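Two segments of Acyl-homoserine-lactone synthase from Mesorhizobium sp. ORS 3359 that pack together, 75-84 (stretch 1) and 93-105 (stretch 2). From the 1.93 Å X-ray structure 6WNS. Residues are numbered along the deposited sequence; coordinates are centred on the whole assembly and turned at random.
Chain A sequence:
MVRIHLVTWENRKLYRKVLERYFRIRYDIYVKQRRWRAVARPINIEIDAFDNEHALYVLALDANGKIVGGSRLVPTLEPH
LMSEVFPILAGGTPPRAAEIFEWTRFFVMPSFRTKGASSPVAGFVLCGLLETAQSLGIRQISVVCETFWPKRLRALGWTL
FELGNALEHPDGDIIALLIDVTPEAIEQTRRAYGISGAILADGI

Stretch 1, residues 75-84: PTLEPHLMSE
Stretch 2, residues 93-105: TPPRAAEIFEWTR

A turn and the start of a helix in stretch 1 are held by polar side chains against a loop and strand in stretch 2, burying 823 Å² in all. Pro75 and Phe101 form an antiparallel, non-hydrogen-bonded bridge pair, CA to CA 4.4 Å. Their side chains diverge at the root, but the Phe101 ring (chi1 -84°) folds back, so that Pro75 CA sits 3.6 Å from its centroid, over the face.

Pro75 to Glu78 is a type I turn; Ala97 to Ile100 is another. Thr76 joins them. Its N donates to Ile100 O at 3.1 Å. Its p rotamer lets OG1 donate to Ile100 O (2.6 Å) and accept from Ala97 N (3.0 Å). Thr76 O receives Arg96 NE at 2.8 Å; the long m, t, p side chain of Arg96 brings its guanidinium there, with Ser83 CB over one face. Water 1 accepts from Leu77 N (3.0 Å) and donates to Ala97 O (2.9 Å).

His80 (chi1 62°) is the N-cap of helix 81-84. Extended Glu102 (t, t) reaches the helix start: OE1 accepts from Leu81 N (2.9 Å), OE2 from Met82 N (2.8 Å). A carboxylate suits these free amides. Nearby, Met82 (t, t, m) lays SD 3.7 Å from Pro94 CB, an apolar contact.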

# COMPACT_ATOMS: atom_id res chain seq x y z
N PRO A 75 1.79 5.04 -10.07
CA PRO A 75 2.50 6.29 -10.37
C PRO A 75 1.55 7.49 -10.20
O PRO A 75 0.41 7.48 -10.68
CB PRO A 75 3.00 6.12 -11.81
CG PRO A 75 2.51 4.82 -12.32
CD PRO A 75 1.67 4.16 -11.24
N THR A 76 1.95 8.50 -9.45
CA THR A 76 1.05 9.68 -9.27
C THR A 76 0.85 10.44 -10.60
O THR A 76 -0.12 11.20 -10.66
CB THR A 76 1.52 10.67 -8.21
OG1 THR A 76 2.87 11.07 -8.49
CG2 THR A 76 1.32 10.11 -6.83
N LEU A 77 1.70 10.23 -11.61
CA LEU A 77 1.48 10.86 -12.94
C LEU A 77 0.32 10.17 -13.64
O LEU A 77 -0.14 10.67 -14.62
CB LEU A 77 2.76 10.81 -13.79
CG LEU A 77 3.93 11.69 -13.35
CD1 LEU A 77 5.12 11.51 -14.29
CD2 LEU A 77 3.55 13.17 -13.23
N GLU A 78 -0.10 8.98 -13.21
CA GLU A 78 -1.29 8.30 -13.75
C GLU A 78 -2.45 8.66 -12.85
O GLU A 78 -2.20 8.95 -11.68
CB GLU A 78 -1.12 6.77 -13.64
CG GLU A 78 -0.08 6.21 -14.57
CD GLU A 78 -0.41 6.41 -16.04
OE1 GLU A 78 -1.62 6.29 -16.43
OE2 GLU A 78 0.54 6.71 -16.77
N PRO A 79 -3.71 8.51 -13.32
CA PRO A 79 -4.88 8.59 -12.45
C PRO A 79 -4.74 7.64 -11.27
O PRO A 79 -4.30 6.51 -11.44
CB PRO A 79 -6.07 8.24 -13.36
CG PRO A 79 -5.51 7.71 -14.67
CD PRO A 79 -4.08 8.17 -14.70
N HIS A 80 -5.05 8.14 -10.08
CA HIS A 80 -4.92 7.38 -8.84
C HIS A 80 -6.04 7.79 -7.87
O HIS A 80 -6.90 8.60 -8.28
CB HIS A 80 -3.50 7.50 -8.31
CG HIS A 80 -3.11 8.89 -7.97
ND1 HIS A 80 -2.71 9.79 -8.95
CD2 HIS A 80 -2.95 9.54 -6.79
CE1 HIS A 80 -2.35 10.94 -8.38
NE2 HIS A 80 -2.50 10.80 -7.08
N LEU A 81 -6.18 7.09 -6.75
CA LEU A 81 -7.36 7.27 -5.87
C LEU A 81 -7.46 8.75 -5.44
O LEU A 81 -8.54 9.36 -5.54
CB LEU A 81 -7.26 6.40 -4.63
CG LEU A 81 -8.49 6.48 -3.72
CD1 LEU A 81 -9.68 5.83 -4.39
CD2 LEU A 81 -8.23 5.79 -2.42
N MET A 82 -6.34 9.31 -5.06
CA MET A 82 -6.34 10.70 -4.52
C MET A 82 -6.65 11.65 -5.65
O MET A 82 -7.32 12.67 -5.35
CB MET A 82 -5.03 11.09 -3.83
CG MET A 82 -5.19 12.26 -2.85
SD MET A 82 -3.66 12.95 -2.23
CE MET A 82 -2.95 11.53 -1.39
N SER A 83 -6.23 11.34 -6.88
CA SER A 83 -6.48 12.25 -8.00
C SER A 83 -7.91 12.11 -8.49
O SER A 83 -8.48 13.12 -8.78
CB SER A 83 -5.48 12.09 -9.12
OG SER A 83 -5.81 11.05 -9.99
N GLU A 84 -8.47 10.91 -8.55
CA GLU A 84 -9.78 10.71 -9.20
C GLU A 84 -10.94 10.77 -8.20
O GLU A 84 -12.04 11.03 -8.64
CB GLU A 84 -9.75 9.36 -9.89
CG GLU A 84 -8.69 9.30 -10.96
CD GLU A 84 -8.59 10.47 -11.95
OE1 GLU A 84 -9.49 10.64 -12.77
OE2 GLU A 84 -7.60 11.20 -11.87
N THR A 93 -5.38 19.62 -5.43
CA THR A 93 -4.13 19.34 -6.20
C THR A 93 -3.23 18.35 -5.47
O THR A 93 -2.31 18.76 -4.75
CB THR A 93 -3.40 20.66 -6.50
OG1 THR A 93 -3.17 21.33 -5.18
CG2 THR A 93 -4.17 21.52 -7.47
N PRO A 94 -3.48 17.04 -5.64
CA PRO A 94 -2.62 15.99 -5.11
C PRO A 94 -1.23 16.09 -5.72
O PRO A 94 -1.06 16.62 -6.82
CB PRO A 94 -3.27 14.65 -5.52
CG PRO A 94 -4.55 15.00 -6.25
CD PRO A 94 -4.59 16.50 -6.44
N PRO A 95 -0.20 15.65 -4.96
CA PRO A 95 1.16 15.65 -5.46
C PRO A 95 1.33 14.60 -6.58
O PRO A 95 0.90 13.47 -6.43
CB PRO A 95 2.00 15.37 -4.20
CG PRO A 95 1.06 14.62 -3.29
CD PRO A 95 -0.29 15.23 -3.56
N ARG A 96 1.90 15.05 -7.70
CA ARG A 96 2.06 14.30 -8.96
C ARG A 96 3.47 14.52 -9.51
O ARG A 96 3.82 15.65 -9.89
CB ARG A 96 0.93 14.70 -9.93
CG ARG A 96 -0.46 14.61 -9.32
CD ARG A 96 -1.59 14.70 -10.33
NE ARG A 96 -1.80 13.44 -11.01
CZ ARG A 96 -2.87 13.13 -11.74
NH1 ARG A 96 -3.86 13.99 -11.88
NH2 ARG A 96 -2.96 11.94 -12.32
N ALA A 97 4.31 13.49 -9.55
CA ALA A 97 5.72 13.62 -9.99
C ALA A 97 6.11 12.23 -10.42
O ALA A 97 5.46 11.32 -9.96
CB ALA A 97 6.57 14.09 -8.84
N ALA A 98 7.13 12.09 -11.25
CA ALA A 98 7.68 10.77 -11.62
C ALA A 98 8.17 10.04 -10.34
O ALA A 98 8.11 8.78 -10.34
CB ALA A 98 8.81 10.95 -12.63
N GLU A 99 8.60 10.85 -9.32
CA GLU A 99 9.41 10.42 -8.14
C GLU A 99 8.45 9.92 -7.05
O GLU A 99 8.91 9.42 -5.98
CB GLU A 99 10.29 11.57 -7.58
CG GLU A 99 10.48 12.77 -8.52
CD GLU A 99 11.89 13.03 -9.03
OE1 GLU A 99 12.73 13.65 -8.29
OE2 GLU A 99 12.16 12.67 -10.20
N ILE A 100 7.14 10.06 -7.31
CA ILE A 100 6.06 9.97 -6.28
C ILE A 100 5.04 8.92 -6.71
O ILE A 100 4.46 9.13 -7.78
CB ILE A 100 5.40 11.35 -6.07
CG1 ILE A 100 6.43 12.40 -5.62
CG2 ILE A 100 4.24 11.26 -5.10
CD1 ILE A 100 5.81 13.72 -5.16
N PHE A 101 4.72 7.93 -5.84
CA PHE A 101 3.73 6.87 -6.15
C PHE A 101 2.68 6.90 -5.07
O PHE A 101 2.97 7.35 -3.95
CB PHE A 101 4.37 5.48 -6.27
CG PHE A 101 4.98 5.17 -7.63
CD1 PHE A 101 4.61 4.03 -8.34
CD2 PHE A 101 5.85 6.07 -8.23
CE1 PHE A 101 5.20 3.75 -9.57
CE2 PHE A 101 6.45 5.78 -9.45
CZ PHE A 101 6.12 4.63 -10.11
N GLU A 102 1.47 6.52 -5.42
CA GLU A 102 0.37 6.50 -4.42
C GLU A 102 0.29 5.08 -3.88
O GLU A 102 0.23 4.17 -4.69
CB GLU A 102 -0.94 6.98 -5.02
CG GLU A 102 -2.05 6.83 -4.00
CD GLU A 102 -3.45 6.90 -4.53
OE1 GLU A 102 -3.75 6.12 -5.45
OE2 GLU A 102 -4.25 7.77 -4.00
N TRP A 103 0.24 4.97 -2.55
CA TRP A 103 -0.05 3.76 -1.74
C TRP A 103 -1.56 3.56 -1.60
O TRP A 103 -2.24 4.51 -1.11
CB TRP A 103 0.61 3.92 -0.39
CG TRP A 103 0.55 2.77 0.56
CD1 TRP A 103 0.32 1.45 0.31
CD2 TRP A 103 0.85 2.86 1.97
NE1 TRP A 103 0.44 0.73 1.47
CE2 TRP A 103 0.80 1.55 2.49
CE3 TRP A 103 1.26 3.91 2.81
CZ2 TRP A 103 1.03 1.29 3.83
CZ3 TRP A 103 1.48 3.66 4.14
CH2 TRP A 103 1.37 2.36 4.64
N THR A 104 -2.04 2.38 -2.00
CA THR A 104 -3.42 1.95 -1.71
C THR A 104 -3.37 0.49 -1.23
O THR A 104 -2.34 -0.20 -1.45
CB THR A 104 -4.30 2.18 -2.96
OG1 THR A 104 -3.66 1.62 -4.11
CG2 THR A 104 -4.59 3.64 -3.23
N ARG A 105 -4.49 0.00 -0.72
CA ARG A 105 -4.71 -1.45 -0.50
C ARG A 105 -3.64 -2.04 0.41
O ARG A 105 -3.09 -3.06 0.08
CB ARG A 105 -4.86 -2.09 -1.87
CG ARG A 105 -5.98 -1.44 -2.67
CD ARG A 105 -7.32 -1.12 -1.98
NE ARG A 105 -8.34 -0.82 -2.99
CZ ARG A 105 -9.12 -1.75 -3.53
NH1 ARG A 105 -9.26 -2.91 -2.93
NH2 ARG A 105 -9.97 -1.42 -4.48
O HOH W 1 4.38 8.93 -11.21